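Local coordinates for protein aminoglycoside phosphotransferase (Streptomyces rimosus, PDB 6FUC) that probably confers resistance to streptomycin by transferring a phosphate group from ATP to the antibiotic's 3''-hydroxyl, at residues R144-Q156 / E260-G272. Numbering follows the deposited sequence.
Sequences REAVNPDFLPEEQ and ERFYLHLDPLTWG
Pro268 is the bump at the middle of this contact, pushed into a hollow that Phe151 and Leu152 shape from the loop opposite. Pro268 CB lies 3.4 Å from Phe151 O and also meets Phe151 CB. Pro268 CG takes the CD2 methyl of Leu152 at 3.7 Å, the two side chains crossing at about a right angle. That same methyl reaches on to Leu269 CD2, which Val147 CG2 touches as well, so Leu269 ends between two loop side chains; although its CB starts away from the loop, its CD2 branch returns to it. Val147 also touches Val141 and Pro161, and Leu152 touches Leu164, tying the cluster to helices 131-143 and 161-168.

Near Gln156 the His265 ring is sandwiched. Gln156 NE2 sits 3.4 Å above the centre of one face, its amide turned 64° from the ring, and the backbone carbonyl of Arg261 covers the rim of the other. Pro153 CG comes in obliquely at CD2, and one water joins His265 NE2 to Glu155 OE2. A second water runs from Gln156 OE1 to His265 O.

At the chain terminus Arg144 grips the carboxylate end-on. NH1 forms a salt bridge with Gly272 OXT at 2.9 Å, and NH2 bonds Gly272 O at 3.0 Å; both bonds are almost straight and lie in the guanidinium plane. A bend at chi3 (-74°) turns the group to its target, and Asp140 also holds NH2. Between this clamp and the proline, a water accepts from Asn148 N and sits near Pro268 O and Trp271 O.

The contact joins the end of the last helix and the C-terminal tail to the loop linking helices 131-143 and 161-168, in the helical part of a kinase-like aminoglycoside phosphotransferase fold.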
ATOM      1  N   ARG A 144      -5.768 -15.579  14.648  1.00 24.66           N
ATOM      2  CA  ARG A 144      -6.420 -16.396  13.653  1.00 26.01           C
ATOM      3  C   ARG A 144      -5.494 -17.366  12.889  1.00 24.02           C
ATOM      4  O   ARG A 144      -5.932 -18.067  12.012  1.00 26.69           O
ATOM      5  CB  ARG A 144      -7.250 -15.572  12.669  1.00 25.24           C
ATOM      6  CG  ARG A 144      -8.447 -14.928  13.309  1.00 26.82           C
ATOM      7  CD  ARG A 144      -9.305 -14.178  12.316  1.00 27.24           C
ATOM      8  NE  ARG A 144      -8.701 -12.929  11.902  1.00 26.53           N
ATOM      9  CZ  ARG A 144      -8.146 -12.660  10.712  1.00 20.80           C
ATOM     10  NH1 ARG A 144      -8.042 -13.545   9.729  1.00 23.31           N
ATOM     11  NH2 ARG A 144      -7.624 -11.439  10.518  1.00 21.27           N
ATOM     12  N   GLU A 145      -4.194 -17.315  13.194  1.00 25.60           N
ATOM     13  CA  GLU A 145      -3.174 -18.104  12.534  1.00 23.49           C
ATOM     14  C   GLU A 145      -3.287 -17.841  11.017  1.00 22.45           C
ATOM     15  O   GLU A 145      -3.181 -18.740  10.192  1.00 26.30           O
ATOM     16  CB  GLU A 145      -3.324 -19.595  12.925  1.00 29.73           C
ATOM     17  CG  GLU A 145      -3.070 -19.860  14.418  1.00 37.92           C
ATOM     18  CD  GLU A 145      -3.183 -21.335  14.882  1.00 52.86           C
ATOM     19  OE1 GLU A 145      -3.436 -22.252  14.054  1.00 65.88           O
ATOM     20  OE2 GLU A 145      -3.001 -21.575  16.103  1.00 60.55           O
ATOM     21  N   ALA A 146      -3.427 -16.574  10.663  1.00 19.47           N
ATOM     22  CA  ALA A 146      -3.663 -16.181   9.253  1.00 20.29           C
ATOM     23  C   ALA A 146      -2.493 -15.499   8.565  1.00 18.77           C
ATOM     24  O   ALA A 146      -2.626 -15.002   7.482  1.00 21.39           O
ATOM     25  CB  ALA A 146      -4.934 -15.331   9.169  1.00 21.48           C
ATOM     26  N   VAL A 147      -1.329 -15.435   9.212  1.00 16.99           N
ATOM     27  CA  VAL A 147      -0.145 -14.802   8.609  1.00 14.77           C
ATOM     28  C   VAL A 147       0.326 -15.629   7.431  1.00 16.32           C
ATOM     29  O   VAL A 147       0.458 -16.847   7.539  1.00 19.84           O
ATOM     30  CB  VAL A 147       0.973 -14.584   9.623  1.00 15.66           C
ATOM     31  CG1 VAL A 147       2.240 -14.050   8.941  1.00 16.32           C
ATOM     32  CG2 VAL A 147       0.506 -13.627  10.720  1.00 16.46           C
ATOM     33  N   ASN A 148       0.579 -14.973   6.310  1.00 17.35           N
ATOM     34  CA  ASN A 148       1.162 -15.622   5.160  1.00 18.09           C
ATOM     35  C   ASN A 148       2.657 -15.541   5.256  1.00 18.02           C
ATOM     36  O   ASN A 148       3.210 -14.442   5.180  1.00 17.22           O
ATOM     37  CB  ASN A 148       0.738 -14.962   3.851  1.00 20.04           C
ATOM     38  CG  ASN A 148       1.226 -15.717   2.631  1.00 22.54           C
ATOM     39  OD1 ASN A 148       2.218 -16.434   2.680  1.00 25.92           O
ATOM     40  ND2 ASN A 148       0.524 -15.559   1.523  1.00 29.67           N
ATOM     41  N   PRO A 149       3.354 -16.675   5.503  1.00 19.16           N
ATOM     42  CA  PRO A 149       4.812 -16.567   5.726  1.00 20.88           C
ATOM     43  C   PRO A 149       5.572 -16.061   4.511  1.00 20.89           C
ATOM     44  O   PRO A 149       6.670 -15.535   4.689  1.00 20.80           O
ATOM     45  CB  PRO A 149       5.232 -17.998   6.086  1.00 23.79           C
ATOM     46  CG  PRO A 149       4.138 -18.841   5.573  1.00 26.49           C
ATOM     47  CD  PRO A 149       2.885 -18.062   5.561  1.00 22.29           C
ATOM     48  N   ASP A 150       4.970 -16.102   3.310  1.00 21.61           N
ATOM     49  CA  ASP A 150       5.661 -15.581   2.129  1.00 22.85           C
ATOM     50  C   ASP A 150       5.877 -14.044   2.241  1.00 19.67           C
ATOM     51  O   ASP A 150       6.740 -13.490   1.541  1.00 24.94           O
ATOM     52  CB  ASP A 150       4.888 -15.887   0.842  1.00 26.12           C
ATOM     53  CG  ASP A 150       4.878 -17.358   0.482  1.00 37.66           C
ATOM     54  OD1 ASP A 150       5.750 -18.112   0.972  1.00 44.59           O
ATOM     55  OD2 ASP A 150       3.971 -17.725  -0.294  1.00 39.22           O
ATOM     56  N   PHE A 151       5.062 -13.374   3.058  1.00 19.05           N
ATOM     57  CA  PHE A 151       5.164 -11.895   3.239  1.00 18.83           C
ATOM     58  C   PHE A 151       6.230 -11.548   4.206  1.00 16.95           C
ATOM     59  O   PHE A 151       6.588 -10.375   4.294  1.00 16.58           O
ATOM     60  CB  PHE A 151       3.832 -11.313   3.710  1.00 18.25           C
ATOM     61  CG  PHE A 151       2.656 -11.526   2.772  1.00 20.48           C
ATOM     62  CD1 PHE A 151       2.819 -11.943   1.481  1.00 22.17           C
ATOM     63  CD2 PHE A 151       1.365 -11.235   3.249  1.00 21.58           C
ATOM     64  CE1 PHE A 151       1.705 -12.129   0.666  1.00 29.57           C
ATOM     65  CE2 PHE A 151       0.263 -11.456   2.474  1.00 24.28           C
ATOM     66  CZ  PHE A 151       0.430 -11.862   1.166  1.00 24.56           C
ATOM     67  N   LEU A 152       6.692 -12.487   5.003  1.00 16.95           N
ATOM     68  CA  LEU A 152       7.675 -12.197   6.024  1.00 16.60           C
ATOM     69  C   LEU A 152       9.059 -12.049   5.402  1.00 17.26           C
ATOM     70  O   LEU A 152       9.355 -12.663   4.369  1.00 21.26           O
ATOM     71  CB  LEU A 152       7.687 -13.308   7.050  1.00 16.49           C
ATOM     72  CG  LEU A 152       6.470 -13.445   7.933  1.00 15.68           C
ATOM     73  CD1 LEU A 152       6.499 -14.775   8.680  1.00 16.48           C
ATOM     74  CD2 LEU A 152       6.393 -12.280   8.901  1.00 17.75           C
ATOM     75  N   PRO A 153       9.963 -11.354   6.070  1.00 17.94           N
ATOM     76  CA  PRO A 153      11.376 -11.423   5.695  1.00 20.24           C
ATOM     77  C   PRO A 153      11.852 -12.864   5.663  1.00 23.73           C
ATOM     78  O   PRO A 153      11.446 -13.656   6.515  1.00 19.93           O
ATOM     79  CB  PRO A 153      12.060 -10.680   6.840  1.00 21.19           C
ATOM     80  CG  PRO A 153      11.027  -9.814   7.391  1.00 19.83           C
ATOM     81  CD  PRO A 153       9.743 -10.505   7.267  1.00 17.67           C
ATOM     82  N   GLU A 154      12.731 -13.167   4.716  1.00 23.64           N
ATOM     83  CA  GLU A 154      13.171 -14.545   4.549  1.00 26.99           C
ATOM     84  C   GLU A 154      13.585 -15.222   5.876  1.00 25.19           C
ATOM     85  O   GLU A 154      13.264 -16.382   6.124  1.00 27.48           O
ATOM     86  CB  GLU A 154      14.324 -14.572   3.538  1.00 30.35           C
ATOM     87  CG  GLU A 154      14.527 -15.946   2.923  1.00 37.49           C
ATOM     88  N   GLU A 155      14.341 -14.510   6.696  1.00 25.77           N
ATOM     89  CA  GLU A 155      14.882 -15.075   7.933  1.00 25.67           C
ATOM     90  C   GLU A 155      13.829 -15.369   9.021  1.00 22.10           C
ATOM     91  O   GLU A 155      14.129 -16.017  10.019  1.00 23.99           O
ATOM     92  CB  GLU A 155      16.033 -14.182   8.446  1.00 26.80           C
ATOM     93  CG  GLU A 155      15.647 -12.816   9.009  1.00 26.69           C
ATOM     94  CD  GLU A 155      15.412 -11.691   7.987  1.00 30.24           C
ATOM     95  OE1 GLU A 155      15.388 -11.939   6.732  1.00 29.55           O
ATOM     96  OE2 GLU A 155      15.269 -10.540   8.470  1.00 31.32           O
ATOM     97  N   GLN A 156      12.607 -14.845   8.840  1.00 19.34           N
ATOM     98  CA  GLN A 156      11.505 -15.015   9.777  1.00 18.26           C
ATOM     99  C   GLN A 156      10.505 -16.068   9.353  1.00 18.04           C
ATOM    100  O   GLN A 156       9.593 -16.359  10.115  1.00 18.19           O
ATOM    101  CB  GLN A 156      10.779 -13.674   9.951  1.00 16.73           C
ATOM    102  CG  GLN A 156      11.619 -12.631  10.647  1.00 17.63           C
ATOM    103  CD  GLN A 156      10.859 -11.364  10.941  1.00 14.72           C
ATOM    104  OE1 GLN A 156       9.700 -11.217  10.601  1.00 15.67           O
ATOM    105  NE2 GLN A 156      11.510 -10.461  11.539  1.00 17.30           N
ATOM    106  N   GLU A 260      12.562   2.050  11.369  1.00 11.19           N
ATOM    107  CA  GLU A 260      12.287   1.487  10.063  1.00 11.89           C
ATOM    108  C   GLU A 260      12.014  -0.029  10.156  1.00 10.89           C
ATOM    109  O   GLU A 260      11.069  -0.556   9.587  1.00 12.02           O
ATOM    110  CB  GLU A 260      13.422   1.791   9.132  1.00 12.79           C
ATOM    111  CG  GLU A 260      13.243   1.264   7.711  1.00 13.57           C
ATOM    112  CD  GLU A 260      14.476   1.345   6.850  1.00 17.30           C
ATOM    113  OE1 GLU A 260      15.440   2.073   7.179  1.00 22.96           O
ATOM    114  OE2 GLU A 260      14.549   0.675   5.807  1.00 17.64           O
ATOM    115  N   ARG A 261      12.933  -0.707  10.854  1.00 11.14           N
ATOM    116  CA  ARG A 261      12.832  -2.160  10.964  1.00 11.50           C
ATOM    117  C   ARG A 261      11.565  -2.598  11.698  1.00 10.30           C
ATOM    118  O   ARG A 261      10.998  -3.637  11.401  1.00 10.91           O
ATOM    119  CB  ARG A 261      14.126  -2.704  11.612  1.00 15.98           C
ATOM    120  CG  ARG A 261      15.259  -3.031  10.663  1.00 24.19           C
ATOM    121  CD  ARG A 261      16.433  -3.676  11.420  0.50 26.48           C
ATOM    122  NE  ARG A 261      15.966  -4.849  12.168  0.50 34.63           N
ATOM    123  CZ  ARG A 261      15.829  -4.921  13.491  0.50 43.68           C
ATOM    124  NH1 ARG A 261      16.143  -3.880  14.258  0.50 45.78           N
ATOM    125  NH2 ARG A 261      15.382  -6.047  14.047  0.50 35.15           N
ATOM    126  N   PHE A 262      11.163  -1.816  12.723  1.00 10.02           N
ATOM    127  CA  PHE A 262       9.946  -2.129  13.444  1.00  9.55           C
ATOM    128  C   PHE A 262       8.783  -2.189  12.430  1.00  8.87           C
ATOM    129  O   PHE A 262       7.978  -3.117  12.472  1.00  8.96           O
ATOM    130  CB  PHE A 262       9.703  -1.064  14.509  1.00  9.56           C
ATOM    131  CG  PHE A 262       8.429  -1.196  15.274  1.00  8.92           C
ATOM    132  CD1 PHE A 262       8.317  -1.981  16.393  1.00  8.68           C
ATOM    133  CD2 PHE A 262       7.287  -0.570  14.818  1.00  9.08           C
ATOM    134  CE1 PHE A 262       7.102  -2.107  17.071  1.00  9.62           C
ATOM    135  CE2 PHE A 262       6.077  -0.702  15.482  1.00 10.11           C
ATOM    136  CZ  PHE A 262       6.007  -1.449  16.620  1.00 10.24           C
ATOM    137  N   TYR A 263       8.642  -1.155  11.595  1.00  8.91           N
ATOM    138  CA  TYR A 263       7.528  -1.175  10.627  1.00  8.60           C
ATOM    139  C   TYR A 263       7.683  -2.241   9.558  1.00  8.44           C
ATOM    140  O   TYR A 263       6.679  -2.827   9.136  1.00  9.59           O
ATOM    141  CB  TYR A 263       7.329   0.242  10.024  1.00  9.14           C
ATOM    142  CG  TYR A 263       6.692   1.152  11.020  1.00  8.28           C
ATOM    143  CD1 TYR A 263       5.327   1.046  11.305  1.00  8.78           C
ATOM    144  CD2 TYR A 263       7.421   2.082  11.753  1.00  7.98           C
ATOM    145  CE1 TYR A 263       4.732   1.819  12.288  1.00  8.92           C
ATOM    146  CE2 TYR A 263       6.821   2.877  12.720  1.00  8.11           C
ATOM    147  CZ  TYR A 263       5.501   2.741  13.017  1.00  7.83           C
ATOM    148  OH  TYR A 263       4.858   3.461  13.970  1.00  8.66           O
ATOM    149  N   LEU A 264       8.908  -2.499   9.113  1.00  9.05           N
ATOM    150  CA  LEU A 264       9.139  -3.591   8.173  1.00  9.61           C
ATOM    151  C   LEU A 264       8.625  -4.907   8.717  1.00  9.46           C
ATOM    152  O   LEU A 264       8.039  -5.685   8.010  1.00 10.77           O
ATOM    153  CB  LEU A 264      10.621  -3.698   7.836  1.00 10.73           C
ATOM    154  CG  LEU A 264      10.922  -4.731   6.753  1.00 14.07           C
ATOM    155  CD1 LEU A 264      10.260  -4.380   5.395  1.00 16.68           C
ATOM    156  CD2 LEU A 264      12.415  -4.870   6.621  1.00 18.13           C
ATOM    157  N   HIS A 265       8.928  -5.118  10.002  1.00  9.24           N
ATOM    158  CA  HIS A 265       8.588  -6.365  10.643  1.00  9.74           C
ATOM    159  C   HIS A 265       7.105  -6.474  11.087  1.00  9.64           C
ATOM    160  O   HIS A 265       6.546  -7.575  11.085  1.00 10.54           O
ATOM    161  CB  HIS A 265       9.496  -6.605  11.831  1.00 10.04           C
ATOM    162  CG  HIS A 265      10.892  -6.911  11.399  1.00 11.75           C
ATOM    163  ND1 HIS A 265      11.913  -7.099  12.309  1.00 15.72           N
ATOM    164  CD2 HIS A 265      11.448  -7.052  10.162  1.00 13.84           C
ATOM    165  CE1 HIS A 265      13.033  -7.345  11.634  1.00 18.49           C
ATOM    166  NE2 HIS A 265      12.781  -7.316  10.333  1.00 17.16           N
ATOM    167  N   LEU A 266       6.512  -5.323  11.387  1.00  8.91           N
ATOM    168  CA  LEU A 266       5.096  -5.332  11.759  1.00  8.69           C
ATOM    169  C   LEU A 266       4.234  -5.627  10.533  1.00  8.69           C
ATOM    170  O   LEU A 266       3.223  -6.363  10.611  1.00  9.17           O
ATOM    171  CB  LEU A 266       4.711  -3.982  12.366  1.00  9.17           C
ATOM    172  CG  LEU A 266       3.244  -3.828  12.732  1.00 10.73           C
ATOM    173  CD1 LEU A 266       2.754  -4.854  13.749  1.00 12.98           C
ATOM    174  CD2 LEU A 266       2.997  -2.397  13.208  1.00 12.24           C
ATOM    175  N   ASP A 267       4.540  -4.993   9.400  1.00  9.04           N
ATOM    176  CA  ASP A 267       3.615  -4.950   8.272  1.00  9.15           C
ATOM    177  C   ASP A 267       3.127  -6.323   7.894  1.00  9.09           C
ATOM    178  O   ASP A 267       1.893  -6.503   7.707  1.00  9.36           O
ATOM    179  CB  ASP A 267       4.251  -4.185   7.100  1.00 11.11           C
ATOM    180  CG  ASP A 267       3.197  -3.853   6.056  1.00 12.86           C
ATOM    181  OD1 ASP A 267       2.527  -2.761   6.277  1.00 13.99           O
ATOM    182  OD2 ASP A 267       3.006  -4.648   5.137  1.00 13.02           O
ATOM    183  N   PRO A 268       3.976  -7.340   7.687  1.00  9.47           N
ATOM    184  CA  PRO A 268       3.441  -8.599   7.216  1.00 10.40           C
ATOM    185  C   PRO A 268       2.485  -9.285   8.151  1.00 10.59           C
ATOM    186  O   PRO A 268       1.672 -10.116   7.742  1.00 12.77           O
ATOM    187  CB  PRO A 268       4.674  -9.463   6.956  1.00 12.62           C
ATOM    188  CG  PRO A 268       5.735  -8.825   7.671  1.00 15.25           C
ATOM    189  CD  PRO A 268       5.449  -7.361   7.781  1.00 11.04           C
ATOM    190  N   LEU A 269       2.563  -8.981   9.436  1.00  9.99           N
ATOM    191  CA  LEU A 269       1.696  -9.540  10.455  1.00  9.99           C
ATOM    192  C   LEU A 269       0.262  -8.984  10.396  1.00 10.11           C
ATOM    193  O   LEU A 269      -0.600  -9.470  11.069  1.00 11.01           O
ATOM    194  CB  LEU A 269       2.310  -9.340  11.855  1.00 10.54           C
ATOM    195  CG  LEU A 269       3.699  -9.882  12.016  1.00 11.35           C
ATOM    196  CD1 LEU A 269       4.198  -9.505  13.397  1.00 12.79           C
ATOM    197  CD2 LEU A 269       3.785 -11.357  11.790  1.00 13.51           C
ATOM    198  N   THR A 270       0.058  -7.905   9.604  1.00 10.37           N
ATOM    199  CA  THR A 270      -1.213  -7.200   9.581  1.00 10.41           C
ATOM    200  C   THR A 270      -2.119  -7.614   8.427  1.00 11.31           C
ATOM    201  O   THR A 270      -3.223  -7.107   8.338  1.00 13.28           O
ATOM    202  CB  THR A 270      -1.002  -5.674   9.481  1.00 10.05           C
ATOM    203  OG1 THR A 270      -0.497  -5.318   8.199  1.00 10.46           O
ATOM    204  CG2 THR A 270      -0.160  -5.138  10.573  1.00 10.85           C
ATOM    205  N   TRP A 271      -1.663  -8.518   7.555  1.00 12.18           N
ATOM    206  CA  TRP A 271      -2.436  -8.907   6.327  1.00 13.82           C
ATOM    207  C   TRP A 271      -3.057 -10.258   6.521  1.00 16.69           C
ATOM    208  O   TRP A 271      -2.363 -11.198   6.907  1.00 19.17           O
ATOM    209  CB  TRP A 271      -1.517  -8.906   5.106  1.00 14.50           C
ATOM    210  CG  TRP A 271      -1.006  -7.530   4.738  1.00 12.10           C
ATOM    211  CD1 TRP A 271       0.175  -6.994   5.123  1.00 12.75           C
ATOM    212  CD2 TRP A 271      -1.673  -6.545   3.966  1.00 12.57           C
ATOM    213  NE1 TRP A 271       0.309  -5.744   4.610  1.00 13.96           N
ATOM    214  CE2 TRP A 271      -0.818  -5.428   3.896  1.00 12.37           C
ATOM    215  CE3 TRP A 271      -2.883  -6.493   3.304  1.00 15.77           C
ATOM    216  CZ2 TRP A 271      -1.142  -4.281   3.191  1.00 14.51           C
ATOM    217  CZ3 TRP A 271      -3.213  -5.342   2.619  1.00 17.24           C
ATOM    218  CH2 TRP A 271      -2.346  -4.260   2.581  1.00 16.82           C
ATOM    219  N   GLY A 272      -4.329 -10.368   6.243  1.00 19.99           N
ATOM    220  CA  GLY A 272      -4.984 -11.658   6.264  1.00 22.91           C
ATOM    221  C   GLY A 272      -6.176 -11.702   7.208  1.00 21.69           C
ATOM    222  O   GLY A 272      -6.476 -10.693   7.901  1.00 19.90           O
ATOM    223  OXT GLY A 272      -6.838 -12.748   7.264  1.00 25.34           O
TER
HETATM  224  O   HOH W   1      -2.513 -13.498   4.928  1.00 41.46           O
HETATM  225  O   HOH W   2       0.144 -12.086   6.504  1.00 19.78           O
HETATM  226  O   HOH W   3      14.143  -8.013   7.884  1.00 26.96           O
HETATM  227  O   HOH W   4       7.865  -9.840  12.124  1.00 12.96           O